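Long-range contacts in glutamine cyclotransferase (PDB 6QQL), which probably cyclises N-terminal glutamine of peptides to pyroglutamate, as a zinc-dependent, mammalian-like type II glutaminyl cyclase of an oral pathogen: residues A209-E214 / N239-A244; V71-A76 / P87-I92; A191-E196 / L260-I265; D110-C115 / E126-A131. All blocks are in the same frame, centred on the assembly; numbering follows the deposited sequence.

Contact 1 (A209-E214 / N239-A244)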
loop_
_atom_site.group_PDB
_atom_site.type_symbol
_atom_site.label_atom_id
_atom_site.label_comp_id
_atom_site.label_asym_id
_atom_site.label_seq_id
_atom_site.Cartn_x
_atom_site.Cartn_y
_atom_site.Cartn_z
ATOM N N ALA A 209 -7.204 12.083 -7.451
ATOM C CA ALA A 209 -7.314 10.634 -7.588
ATOM C C ALA A 209 -8.765 10.165 -7.560
ATOM O O ALA A 209 -9.620 10.757 -6.891
ATOM C CB ALA A 209 -6.531 9.940 -6.474
ATOM N N THR A 210 -9.020 9.046 -8.244
ATOM C CA THR A 210 -10.350 8.441 -8.332
ATOM C C THR A 210 -10.252 6.992 -7.878
ATOM O O THR A 210 -9.519 6.200 -8.481
ATOM C CB THR A 210 -10.902 8.489 -9.768
ATOM O OG1 THR A 210 -10.009 7.811 -10.659
ATOM C CG2 THR A 210 -11.041 9.910 -10.268
ATOM N N PHE A 211 -10.992 6.637 -6.834
ATOM C CA PHE A 211 -11.000 5.268 -6.317
ATOM C C PHE A 211 -12.334 4.606 -6.665
ATOM O O PHE A 211 -13.346 4.813 -5.980
ATOM C CB PHE A 211 -10.733 5.265 -4.819
ATOM C CG PHE A 211 -9.502 6.038 -4.431
ATOM C CD1 PHE A 211 -8.249 5.650 -4.887
ATOM C CD2 PHE A 211 -9.601 7.165 -3.628
ATOM C CE1 PHE A 211 -7.128 6.360 -4.545
ATOM C CE2 PHE A 211 -8.456 7.884 -3.274
ATOM C CZ PHE A 211 -7.233 7.486 -3.732
ATOM N N TYR A 212 -12.308 3.778 -7.714
ATOM C CA TYR A 212 -13.424 2.951 -8.141
ATOM C C TYR A 212 -13.258 1.542 -7.598
ATOM O O TYR A 212 -12.230 1.189 -7.025
ATOM C CB TYR A 212 -13.527 2.918 -9.666
ATOM C CG TYR A 212 -13.748 4.268 -10.293
ATOM C CD1 TYR A 212 -15.029 4.779 -10.467
ATOM C CD2 TYR A 212 -12.678 5.038 -10.722
ATOM C CE1 TYR A 212 -15.233 6.024 -11.054
ATOM C CE2 TYR A 212 -12.871 6.278 -11.310
ATOM C CZ TYR A 212 -14.146 6.773 -11.471
ATOM O OH TYR A 212 -14.330 8.018 -12.045
ATOM N N TRP A 213 -14.307 0.740 -7.763
ATOM C CA TRP A 213 -14.295 -0.673 -7.387
ATOM C C TRP A 213 -13.349 -1.466 -8.295
ATOM O O TRP A 213 -13.680 -1.736 -9.455
ATOM C CB TRP A 213 -15.701 -1.263 -7.467
ATOM C CG TRP A 213 -16.731 -0.608 -6.612
ATOM C CD1 TRP A 213 -16.536 0.016 -5.421
ATOM C CD2 TRP A 213 -18.141 -0.544 -6.878
ATOM N NE1 TRP A 213 -17.738 0.480 -4.930
ATOM C CE2 TRP A 213 -18.737 0.143 -5.802
ATOM C CE3 TRP A 213 -18.958 -1.001 -7.928
ATOM C CZ2 TRP A 213 -20.108 0.377 -5.735
ATOM C CZ3 TRP A 213 -20.324 -0.760 -7.866
ATOM C CH2 TRP A 213 -20.884 -0.079 -6.774
ATOM N N GLU A 214 -12.178 -1.843 -7.770
ATOM C CA GLU A 214 -11.301 -2.781 -8.460
ATOM C C GLU A 214 -12.004 -4.126 -8.570
ATOM O O GLU A 214 -12.635 -4.586 -7.607
ATOM C CB GLU A 214 -9.983 -2.939 -7.698
ATOM C CG GLU A 214 -8.874 -3.632 -8.479
ATOM C CD GLU A 214 -8.996 -5.159 -8.488
ATOM O OE1 GLU A 214 -8.848 -5.756 -9.578
ATOM O OE2 GLU A 214 -9.236 -5.762 -7.417
ATOM N N ASN A 239 -16.532 12.395 -3.436
ATOM C CA ASN A 239 -15.818 12.945 -4.583
ATOM C C ASN A 239 -14.553 12.161 -4.879
ATOM O O ASN A 239 -13.983 12.308 -5.966
ATOM C CB ASN A 239 -15.459 14.415 -4.356
ATOM C CG ASN A 239 -14.691 14.628 -3.076
ATOM O OD1 ASN A 239 -14.982 13.999 -2.061
ATOM N ND2 ASN A 239 -13.695 15.502 -3.114
ATOM N N TYR A 240 -14.133 11.304 -3.952
ATOM C CA TYR A 240 -12.946 10.477 -4.099
ATOM C C TYR A 240 -13.257 8.990 -4.214
ATOM O O TYR A 240 -12.708 8.309 -5.091
ATOM C CB TYR A 240 -12.015 10.741 -2.911
ATOM C CG TYR A 240 -11.325 12.086 -2.982
ATOM C CD1 TYR A 240 -10.390 12.351 -3.972
ATOM C CD2 TYR A 240 -11.602 13.086 -2.066
ATOM C CE1 TYR A 240 -9.748 13.567 -4.041
ATOM C CE2 TYR A 240 -10.962 14.317 -2.132
ATOM C CZ TYR A 240 -10.038 14.552 -3.130
ATOM O OH TYR A 240 -9.398 15.774 -3.219
ATOM N N PHE A 241 -14.119 8.464 -3.342
ATOM C CA PHE A 241 -14.538 7.064 -3.394
ATOM C C PHE A 241 -15.799 6.928 -4.245
ATOM O O PHE A 241 -16.914 7.144 -3.766
ATOM C CB PHE A 241 -14.731 6.523 -1.982
ATOM C CG PHE A 241 -13.446 6.336 -1.242
ATOM C CD1 PHE A 241 -12.787 7.420 -0.680
ATOM C CD2 PHE A 241 -12.878 5.073 -1.130
ATOM C CE1 PHE A 241 -11.590 7.250 -0.006
ATOM C CE2 PHE A 241 -11.675 4.894 -0.457
ATOM C CZ PHE A 241 -11.032 5.987 0.110
ATOM N N ILE A 242 -15.628 6.539 -5.505
ATOM C CA ILE A 242 -16.740 6.500 -6.447
ATOM C C ILE A 242 -17.330 5.092 -6.476
ATOM O O ILE A 242 -16.612 4.105 -6.672
ATOM C CB ILE A 242 -16.287 6.952 -7.842
ATOM C CG1 ILE A 242 -15.351 8.154 -7.704
ATOM C CG2 ILE A 242 -17.491 7.354 -8.673
ATOM C CD1 ILE A 242 -15.921 9.284 -6.908
ATOM N N GLN A 243 -18.648 5.005 -6.290
ATOM C CA GLN A 243 -19.356 3.727 -6.203
ATOM C C GLN A 243 -19.754 3.275 -7.605
ATOM O O GLN A 243 -20.874 3.476 -8.072
ATOM C CB GLN A 243 -20.541 3.843 -5.254
ATOM C CG GLN A 243 -20.105 4.344 -3.883
ATOM C CD GLN A 243 -20.881 3.733 -2.724
ATOM O OE1 GLN A 243 -20.866 2.509 -2.516
ATOM N NE2 GLN A 243 -21.553 4.591 -1.948
ATOM N N ALA A 244 -18.788 2.673 -8.291
ATOM C CA ALA A 244 -18.904 2.315 -9.694
ATOM C C ALA A 244 -17.704 1.461 -10.064
ATOM O O ALA A 244 -16.654 1.547 -9.424
ATOM C CB ALA A 244 -18.979 3.566 -10.583
#

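Contact 2 (V71-A76 / P87-I92)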
loop_
_atom_site.group_PDB
_atom_site.type_symbol
_atom_site.label_atom_id
_atom_site.label_comp_id
_atom_site.label_asym_id
_atom_site.label_seq_id
_atom_site.Cartn_x
_atom_site.Cartn_y
_atom_site.Cartn_z
ATOM N N VAL A 71 7.531 -5.575 15.350
ATOM C CA VAL A 71 7.874 -5.530 13.937
ATOM C C VAL A 71 8.758 -6.710 13.581
ATOM O O VAL A 71 9.833 -6.894 14.166
ATOM C CB VAL A 71 8.548 -4.209 13.563
ATOM C CG1 VAL A 71 8.842 -4.222 12.082
ATOM C CG2 VAL A 71 7.635 -3.062 13.937
ATOM N N GLN A 72 8.322 -7.474 12.582
ATOM C CA GLN A 72 9.032 -8.638 12.076
ATOM C C GLN A 72 9.449 -8.390 10.631
ATOM O O GLN A 72 8.677 -7.851 9.830
ATOM C CB GLN A 72 8.153 -9.904 12.150
ATOM C CG GLN A 72 8.113 -10.593 13.489
ATOM C CD GLN A 72 9.416 -11.286 13.825
ATOM O OE1 GLN A 72 10.378 -11.238 13.064
ATOM N NE2 GLN A 72 9.452 -11.941 14.973
ATOM N N GLU A 73 10.664 -8.819 10.294
ATOM C CA GLU A 73 11.193 -8.673 8.947
ATOM C C GLU A 73 11.310 -10.045 8.294
ATOM O O GLU A 73 11.850 -10.986 8.890
ATOM C CB GLU A 73 12.555 -7.969 8.950
ATOM C CG GLU A 73 12.623 -6.673 9.740
ATOM C CD GLU A 73 13.944 -5.931 9.550
ATOM O OE1 GLU A 73 14.673 -5.691 10.549
ATOM O OE2 GLU A 73 14.277 -5.617 8.392
ATOM N N GLN A 74 10.830 -10.141 7.059
ATOM C CA GLN A 74 10.861 -11.371 6.279
ATOM C C GLN A 74 11.672 -11.077 5.025
ATOM O O GLN A 74 11.252 -10.276 4.183
ATOM C CB GLN A 74 9.444 -11.829 5.938
ATOM C CG GLN A 74 9.400 -12.969 4.952
ATOM C CD GLN A 74 8.030 -13.126 4.315
ATOM O OE1 GLN A 74 7.498 -12.175 3.731
ATOM N NE2 GLN A 74 7.474 -14.341 4.371
ATOM N N THR A 75 12.834 -11.712 4.909
ATOM C CA THR A 75 13.764 -11.455 3.819
ATOM C C THR A 75 14.060 -12.734 3.056
ATOM O O THR A 75 14.263 -13.800 3.655
ATOM C CB THR A 75 15.066 -10.875 4.324
ATOM O OG1 THR A 75 15.854 -11.937 4.877
ATOM C CG2 THR A 75 14.803 -9.811 5.377
ATOM N N ALA A 76 14.149 -12.602 1.735
ATOM C CA ALA A 76 14.443 -13.743 0.883
ATOM C C ALA A 76 15.204 -13.287 -0.353
ATOM O O ALA A 76 15.079 -12.142 -0.800
ATOM C CB ALA A 76 13.156 -14.465 0.463
ATOM N N PRO A 87 17.344 -8.701 -3.101
ATOM C CA PRO A 87 17.207 -8.908 -1.654
ATOM C C PRO A 87 15.830 -8.424 -1.200
ATOM O O PRO A 87 15.628 -7.287 -0.755
ATOM C CB PRO A 87 18.339 -8.053 -1.086
ATOM C CG PRO A 87 18.421 -6.903 -2.042
ATOM C CD PRO A 87 18.064 -7.453 -3.410
ATOM N N MET A 88 14.828 -9.280 -1.380
ATOM C CA MET A 88 13.481 -8.940 -0.941
ATOM C C MET A 88 13.425 -8.739 0.569
ATOM O O MET A 88 14.005 -9.513 1.338
ATOM C CB MET A 88 12.491 -10.030 -1.336
ATOM C CG MET A 88 11.088 -9.718 -0.860
ATOM S SD MET A 88 10.123 -11.213 -0.646
ATOM C CE MET A 88 10.782 -11.864 0.894
ATOM N N ARG A 89 12.666 -7.721 0.997
ATOM C CA ARG A 89 12.528 -7.379 2.418
ATOM C C ARG A 89 11.077 -6.975 2.673
ATOM O O ARG A 89 10.699 -5.825 2.449
ATOM C CB ARG A 89 13.502 -6.279 2.816
ATOM C CG ARG A 89 13.600 -5.957 4.322
ATOM C CD ARG A 89 14.737 -4.952 4.534
ATOM N NE ARG A 89 14.863 -4.419 5.887
ATOM C CZ ARG A 89 15.496 -3.280 6.183
ATOM N NH1 ARG A 89 16.046 -2.541 5.217
ATOM N NH2 ARG A 89 15.554 -2.857 7.441
ATOM N N ASN A 90 10.260 -7.938 3.088
ATOM C CA ASN A 90 8.900 -7.663 3.536
ATOM C C ASN A 90 8.923 -7.297 5.012
ATOM O O ASN A 90 9.695 -7.867 5.789
ATOM C CB ASN A 90 7.979 -8.867 3.317
ATOM C CG ASN A 90 7.638 -9.095 1.851
ATOM O OD1 ASN A 90 7.598 -8.155 1.052
ATOM N ND2 ASN A 90 7.426 -10.360 1.485
ATOM N N ILE A 91 8.082 -6.337 5.390
ATOM C CA ILE A 91 8.063 -5.790 6.742
ATOM C C ILE A 91 6.681 -6.046 7.337
ATOM O O ILE A 91 5.672 -5.560 6.808
ATOM C CB ILE A 91 8.419 -4.292 6.752
ATOM C CG1 ILE A 91 9.819 -4.098 6.149
ATOM C CG2 ILE A 91 8.388 -3.734 8.186
ATOM C CD1 ILE A 91 10.162 -2.691 5.713
ATOM N N ILE A 92 6.627 -6.840 8.405
ATOM C CA ILE A 92 5.375 -7.179 9.069
ATOM C C ILE A 92 5.357 -6.504 10.431
ATOM O O ILE A 92 6.248 -6.727 11.259
ATOM C CB ILE A 92 5.187 -8.698 9.208
ATOM C CG1 ILE A 92 5.196 -9.386 7.842
ATOM C CG2 ILE A 92 3.866 -8.988 9.896
ATOM C CD1 ILE A 92 6.519 -9.970 7.438
#

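Contact 3 (A191-E196 / L260-I265)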
loop_
_atom_site.group_PDB
_atom_site.type_symbol
_atom_site.label_atom_id
_atom_site.label_comp_id
_atom_site.label_asym_id
_atom_site.label_seq_id
_atom_site.Cartn_x
_atom_site.Cartn_y
_atom_site.Cartn_z
ATOM N N ALA A 191 2.541 -19.548 11.188
ATOM C CA ALA A 191 1.894 -20.743 10.669
ATOM C C ALA A 191 0.378 -20.580 10.723
ATOM O O ALA A 191 -0.190 -20.198 11.754
ATOM C CB ALA A 191 2.339 -21.974 11.459
ATOM N N GLY A 192 -0.273 -20.858 9.599
ATOM C CA GLY A 192 -1.713 -20.701 9.500
ATOM C C GLY A 192 -2.187 -19.281 9.707
ATOM O O GLY A 192 -3.231 -19.068 10.334
ATOM N N TYR A 193 -1.444 -18.301 9.196
ATOM C CA TYR A 193 -1.859 -16.914 9.362
ATOM C C TYR A 193 -3.254 -16.715 8.790
ATOM O O TYR A 193 -3.585 -17.267 7.738
ATOM C CB TYR A 193 -0.868 -15.962 8.679
ATOM C CG TYR A 193 -1.356 -14.523 8.689
ATOM C CD1 TYR A 193 -2.169 -14.034 7.674
ATOM C CD2 TYR A 193 -1.041 -13.674 9.724
ATOM C CE1 TYR A 193 -2.640 -12.742 7.689
ATOM C CE2 TYR A 193 -1.508 -12.380 9.748
ATOM C CZ TYR A 193 -2.303 -11.911 8.727
ATOM O OH TYR A 193 -2.776 -10.608 8.755
ATOM N N LYS A 194 -4.076 -15.925 9.483
ATOM C CA LYS A 194 -5.397 -15.607 8.953
ATOM C C LYS A 194 -5.797 -14.203 9.394
ATOM O O LYS A 194 -5.401 -13.728 10.464
ATOM C CB LYS A 194 -6.474 -16.602 9.392
ATOM C CG LYS A 194 -7.572 -16.755 8.335
ATOM C CD LYS A 194 -8.945 -16.143 8.622
ATOM C CE LYS A 194 -9.758 -16.146 7.306
ATOM N NZ LYS A 194 -11.016 -15.342 7.329
ATOM N N ALA A 195 -6.573 -13.528 8.554
ATOM C CA ALA A 195 -7.123 -12.235 8.930
ATOM C C ALA A 195 -8.541 -12.175 8.406
ATOM O O ALA A 195 -8.870 -12.822 7.413
ATOM C CB ALA A 195 -6.303 -11.049 8.396
ATOM N N GLU A 196 -9.396 -11.423 9.098
ATOM C CA GLU A 196 -10.789 -11.400 8.675
ATOM C C GLU A 196 -10.945 -10.629 7.367
ATOM O O GLU A 196 -11.719 -11.030 6.490
ATOM C CB GLU A 196 -11.664 -10.808 9.780
ATOM C CG GLU A 196 -11.740 -11.647 11.033
ATOM C CD GLU A 196 -11.987 -13.111 10.740
ATOM O OE1 GLU A 196 -11.181 -13.956 11.187
ATOM O OE2 GLU A 196 -12.984 -13.422 10.054
ATOM N N LEU A 260 -3.957 -17.065 0.637
ATOM C CA LEU A 260 -4.346 -17.025 2.036
ATOM C C LEU A 260 -5.855 -17.007 2.255
ATOM O O LEU A 260 -6.295 -17.058 3.407
ATOM C CB LEU A 260 -3.708 -15.824 2.734
ATOM C CG LEU A 260 -2.224 -16.011 3.034
ATOM C CD1 LEU A 260 -1.673 -14.801 3.786
ATOM C CD2 LEU A 260 -1.978 -17.293 3.824
ATOM N N GLY A 261 -6.659 -16.909 1.197
ATOM C CA GLY A 261 -8.092 -16.935 1.362
ATOM C C GLY A 261 -8.645 -15.717 2.042
ATOM O O GLY A 261 -9.780 -15.746 2.515
ATOM N N ILE A 262 -7.864 -14.655 2.165
ATOM C CA ILE A 262 -8.377 -13.490 2.869
ATOM C C ILE A 262 -9.080 -12.552 1.887
ATOM O O ILE A 262 -8.490 -12.156 0.861
ATOM C CB ILE A 262 -7.246 -12.794 3.634
ATOM C CG1 ILE A 262 -6.500 -13.833 4.478
ATOM C CG2 ILE A 262 -7.799 -11.636 4.466
ATOM C CD1 ILE A 262 -5.373 -13.275 5.305
ATOM N N PRO A 263 -10.328 -12.162 2.157
ATOM C CA PRO A 263 -10.999 -11.171 1.303
ATOM C C PRO A 263 -10.315 -9.819 1.424
ATOM O O PRO A 263 -10.240 -9.240 2.511
ATOM C CB PRO A 263 -12.434 -11.141 1.847
ATOM C CG PRO A 263 -12.298 -11.563 3.235
ATOM C CD PRO A 263 -11.180 -12.585 3.278
ATOM N N CYS A 264 -9.777 -9.334 0.305
ATOM C CA CYS A 264 -9.031 -8.085 0.273
ATOM C C CYS A 264 -9.621 -7.120 -0.751
ATOM O O CYS A 264 -10.248 -7.540 -1.731
ATOM C CB CYS A 264 -7.552 -8.350 -0.038
ATOM S SG CYS A 264 -6.770 -9.489 1.151
ATOM N N ILE A 265 -9.482 -5.813 -0.473
ATOM C CA ILE A 265 -9.796 -4.766 -1.440
ATOM C C ILE A 265 -8.562 -3.899 -1.664
ATOM O O ILE A 265 -7.681 -3.769 -0.807
ATOM C CB ILE A 265 -10.981 -3.870 -1.029
ATOM C CG1 ILE A 265 -10.579 -2.962 0.141
ATOM C CG2 ILE A 265 -12.224 -4.714 -0.761
ATOM C CD1 ILE A 265 -11.713 -2.187 0.760
#

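Contact 4 (D110-C115 / E126-A131)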
loop_
_atom_site.group_PDB
_atom_site.type_symbol
_atom_site.label_atom_id
_atom_site.label_comp_id
_atom_site.label_asym_id
_atom_site.label_seq_id
_atom_site.Cartn_x
_atom_site.Cartn_y
_atom_site.Cartn_z
ATOM N N ASP A 110 8.589 -0.445 -2.191
ATOM C CA ASP A 110 9.686 -0.322 -3.139
ATOM C C ASP A 110 9.328 0.718 -4.189
ATOM O O ASP A 110 8.174 1.134 -4.316
ATOM C CB ASP A 110 10.026 -1.673 -3.803
ATOM C CG ASP A 110 8.814 -2.365 -4.446
ATOM O OD1 ASP A 110 7.826 -2.617 -3.736
ATOM O OD2 ASP A 110 8.855 -2.705 -5.646
ATOM N N THR A 111 10.337 1.169 -4.922
ATOM C CA THR A 111 10.130 2.058 -6.054
ATOM C C THR A 111 10.537 1.326 -7.323
ATOM O O THR A 111 11.500 0.554 -7.320
ATOM C CB THR A 111 10.935 3.356 -5.905
ATOM O OG1 THR A 111 10.666 3.948 -4.620
ATOM C CG2 THR A 111 10.611 4.352 -7.052
ATOM N N ARG A 112 9.756 1.515 -8.379
ATOM C CA ARG A 112 10.141 1.013 -9.686
ATOM C C ARG A 112 11.439 1.690 -10.126
ATOM O O ARG A 112 11.608 2.893 -9.911
ATOM C CB ARG A 112 9.025 1.265 -10.700
ATOM C CG ARG A 112 9.344 0.785 -12.112
ATOM C CD ARG A 112 8.073 0.450 -12.850
ATOM N NE ARG A 112 8.271 -0.149 -14.168
ATOM C CZ ARG A 112 8.596 -1.423 -14.374
ATOM N NH1 ARG A 112 8.797 -2.232 -13.337
ATOM N NH2 ARG A 112 8.732 -1.885 -15.612
ATOM N N PRO A 113 12.382 0.950 -10.717
ATOM C CA PRO A 113 13.713 1.512 -10.994
ATOM C C PRO A 113 13.763 2.502 -12.143
ATOM O O PRO A 113 14.834 3.072 -12.401
ATOM C CB PRO A 113 14.542 0.267 -11.348
ATOM C CG PRO A 113 13.762 -0.892 -10.858
ATOM C CD PRO A 113 12.339 -0.496 -10.993
ATOM N N VAL A 114 12.651 2.713 -12.841
ATOM C CA VAL A 114 12.630 3.484 -14.079
ATOM C C VAL A 114 11.265 4.113 -14.246
ATOM O O VAL A 114 10.248 3.513 -13.883
ATOM C CB VAL A 114 12.918 2.595 -15.297
ATOM C CG1 VAL A 114 14.405 2.403 -15.455
ATOM C CG2 VAL A 114 12.220 1.267 -15.090
ATOM N N CYS A 115 11.245 5.328 -14.805
ATOM C CA CYS A 115 10.003 5.925 -15.299
ATOM C C CYS A 115 9.822 5.520 -16.767
ATOM O O CYS A 115 10.046 6.290 -17.703
ATOM C CB CYS A 115 9.992 7.437 -15.080
ATOM S SG CYS A 115 11.554 8.393 -15.238
ATOM N N GLU A 126 15.976 6.381 -16.548
ATOM C CA GLU A 126 16.267 7.115 -15.321
ATOM C C GLU A 126 15.262 6.798 -14.217
ATOM O O GLU A 126 14.254 6.119 -14.424
ATOM C CB GLU A 126 16.316 8.622 -15.597
ATOM C CG GLU A 126 17.150 8.973 -16.820
ATOM C CD GLU A 126 18.650 8.745 -16.594
ATOM O OE1 GLU A 126 19.162 9.143 -15.524
ATOM O OE2 GLU A 126 19.313 8.139 -17.469
ATOM N N THR A 127 15.583 7.264 -13.014
ATOM C CA THR A 127 14.815 6.956 -11.817
ATOM C C THR A 127 13.842 8.083 -11.454
ATOM O O THR A 127 13.951 9.222 -11.932
ATOM C CB THR A 127 15.753 6.666 -10.639
ATOM O OG1 THR A 127 16.464 7.856 -10.274
ATOM C CG2 THR A 127 16.731 5.580 -11.010
ATOM N N PHE A 128 12.852 7.731 -10.625
ATOM C CA PHE A 128 11.863 8.688 -10.139
ATOM C C PHE A 128 11.617 8.453 -8.649
ATOM O O PHE A 128 12.097 7.481 -8.066
ATOM C CB PHE A 128 10.558 8.617 -10.954
ATOM C CG PHE A 128 9.772 7.348 -10.764
ATOM C CD1 PHE A 128 10.168 6.169 -11.373
ATOM C CD2 PHE A 128 8.602 7.345 -10.009
ATOM C CE1 PHE A 128 9.422 5.002 -11.209
ATOM C CE2 PHE A 128 7.857 6.186 -9.847
ATOM C CZ PHE A 128 8.268 5.016 -10.448
ATOM N N ASP A 129 10.877 9.373 -8.024
ATOM C CA ASP A 129 10.758 9.385 -6.570
ATOM C C ASP A 129 9.733 8.381 -6.058
ATOM O O ASP A 129 9.857 7.900 -4.924
ATOM C CB ASP A 129 10.374 10.782 -6.073
ATOM C CG ASP A 129 11.528 11.780 -6.132
ATOM O OD1 ASP A 129 12.683 11.379 -6.415
ATOM O OD2 ASP A 129 11.260 12.980 -5.879
ATOM N N GLY A 130 8.699 8.093 -6.851
ATOM C CA GLY A 130 7.603 7.249 -6.418
ATOM C C GLY A 130 6.943 7.732 -5.142
ATOM O O GLY A 130 6.665 6.939 -4.236
ATOM N N ALA A 131 6.672 9.030 -5.054
ATOM C CA ALA A 131 5.987 9.534 -3.876
ATOM C C ALA A 131 4.589 8.930 -3.763
ATOM O O ALA A 131 4.160 8.538 -2.670
ATOM C CB ALA A 131 5.943 11.062 -3.901
#

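Contact 1 (A209-E214 / N239-A244)
The indole of Trp213 lies with one face against the main chain of Gln243 and Ala244. Ala244 N sits over the centre of that face, 3.4 Å above the plane, Gln243 C lies nearer the rim, and Gln243 OE1 comes up at the ring edge. Over the Phe241 phenyl, Phe211 CD2 stands near its centre; the two rings meet obliquely, planes at 44°. On the other side of the strands, Tyr212 and Ile242 run side by side in the same direction. Ile242 CG1 lies over one face of the tyrosine, and Ile242 CB approaches Tyr212 CE1 to 3.5 Å, while Ala244 O meets the ring at its edge. Tyr240 likewise offers an edge, its CD1 lying 3.4 Å from Ala209 O.

Three backbone bonds join the two segments. Phe211 N donates to Tyr240 O at 3.0 Å and Ile242 N to Phe211 O at 2.9 Å; Trp213 N then reaches Ala244 O at 3.0 Å, beyond the inverse gamma turn centred on Gln243. Trp229 of helix 222-234 meets both Trp213 and Phe241 edge-to-face, and Val300 and Thr303 of helix 294-311 touch Phe211 and Phe241 respectively. One parallel bridge, Phe211 with Phe241, fixes the register of the short strands, whose axes differ in direction by 30°. Because helices 215-220 and 222-234 fill most of the connection, this is a small beta-alpha-beta unit, outside the six-stranded sheet, though both phenylalanines pack on Ile267 of its strand 264-268.

Contact 2 (V71-A76 / P87-I92)
Glu73 CG lies beside its backbone N (chi1 -50°) and Arg89 CG anti to its own (chi1 -172°), and the two extended chains run side by side. They form a salt bridge in which the guanidinium grips one oxygen side-on: Arg89 NE donates to Glu73 OE2 at 2.8 Å and Arg89 NH2 to the same oxygen at 3.2 Å, which lies at the edge of the guanidinium plane. Asp58 of helix 51-66 supplies Arg89 NH2 with a second carboxylate.

On the opposite face of the hairpin, the side chains of Gln74 and Asn90 also run side by side in one direction. Asn90 ND2 donates to Gln74 OE1 at 2.9 Å, with the amide planes turned 51° apart, and Asn90 OD1 accepts from Asp164 N. Nearby, Met88 CE touches Ala76 CB at 3.5 Å.

The antiparallel ladder alternates hydrogen-bonded pairs (Gln72 with Ile92, Gln74 with Asn90, Ala76 with Met88, the last with one weak bond, Met88 N to Ala76 O) and non-hydrogen-bonded pairs, Glu73 with Ile91 and Thr75 with Arg89. Strand 70-79 is the outermost strand of the sheet at this end. With Glu73 and Asp58 both beside Arg89, its positive charge is probably well balanced, and the buried amide of Asn90 has partners for both its oxygen and its nitrogen.

Contact 3 (A191-E196 / L260-I265)
Ile262 is the side chain on which the 191-196 loop rests. Its CD1 reaches the edge of the Tyr193 ring, 3.7 Å from Tyr193 CE1, and also lies 3.9 Å from Ala195 CB. Its other branch, CG2, sits 3.4 Å from Ala195 O. The two branches divide the work: CG1 stands beside the backbone N (chi1 -51°), and an extended chi2 (-179°) sets CD1 at the tyrosine edge, while CG2, anti to that nitrogen, faces the carbonyl of Ala195. Leu260 adds a second apolar touch, its CD1 lying 4.0 Å from Tyr193 CD1, and both aliphatic chains cross the tyrosine at about a right angle. Farther along, Pro263 CG approaches Glu196 O at 3.3 Å.

A next shell places these groups. Tyr193 OH is hydrogen-bonded to Asp159 of strand 157-163, and Trp184 of helix 179-186 meets the ring edge-to-face, so the phenol has a polar partner at its hydroxyl and an aromatic neighbour. Leu104 of strand 102-108 touches both Tyr193 and Ala195. On the other segment, helix 253-260 ends at Leu260, and Gly261, with positive phi, turns the chain out of it; Val256 of the same helix packs on Ile262. The contact thus joins the lead-in to strand 197-202 with the lead-in to strand 264-268, which are parallel neighbours in the sheet.

Across the segments the chemistry is that of carbon packing, without a hydrogen bond between them. Apolar packing sets the loop against the helix end and the residues just after it, while the Tyr193 hydroxyl, bonded to Asp159, ties it to the sheet.

Contact 4 (D110-C115 / E126-A131)
Apolar packing centres on Phe128, whose ring enters the bend of the 110-115 segment. Thr111 CG2 lies over one face of the ring, 4.2 Å above its plane and displaced toward the rim, and the two side chains run past one another pointing opposite ways. Arg112 CB lies 3.8 Å from Phe128 CE1, and Cys115 CB comes to 3.9 Å from Phe128 CD1. Phe128 CG lies between the backbone N and the carbonyl carbon (chi1 69°), on the side of the 110-115 segment.

Carbonyl oxygens make a second class of contact. Val114 O meets the edge of the Phe128 ring near the plane, close to CE1, while Arg112 O approaches obliquely. Away from the ring, Pro113 O lies 3.4 Å from Thr127 CG2.

Both segments belong to the long connection from strand 102-108 to helix 131-149 in the M28-type alpha/beta fold. Gly130, with positive phi, occupies the N-cap position of that helix, and the zinc ligand Asp133 follows within it.

Only one conventional hydrogen bond links the segments: Cys115 N donates to Glu126 O at 3.1 Å, with an N-H...O angle of 151°. The same oxygen receives a CA-H...O contact from Val114 CA, also at 3.1 Å.

Polar ends reach other parts of the chain. Arg112 extends away from Phe128 to a salt bridge with Asp116 and to the backbone oxygens of Asp167 and Gly169, passing close to His283; Asp167 and His283 both bind the zinc ion. Asp110 OD2 accepts from Asp167 N, making it a second-shell partner of that ligand, and Thr111 OG1 is hydrogen-bonded to Arg46 N.

In the fold
Contacts 2 and 3 both reach the six-stranded sheet: contact 2 lies within the hairpin of strands 70-79 and 85-95 at one end, and contact 3 sits at the lead-ins to strands 197-202 and 264-268 at the other, their centres 18 Å apart. Contact 4 lies nearest the zinc ion, the Arg112 side chain about 5 Å from it; the side chain of Phe211 (contact 1) is about 14 Å from the zinc ion. Along the chain contact 1 is nested inside the loop that contact 3 closes, their nearest atoms about 6 Å apart. Contacts 1 and 2 lie on opposite sides of the chain's centre, 31 Å between centres, as do contacts 3 and 4, 30 Å apart.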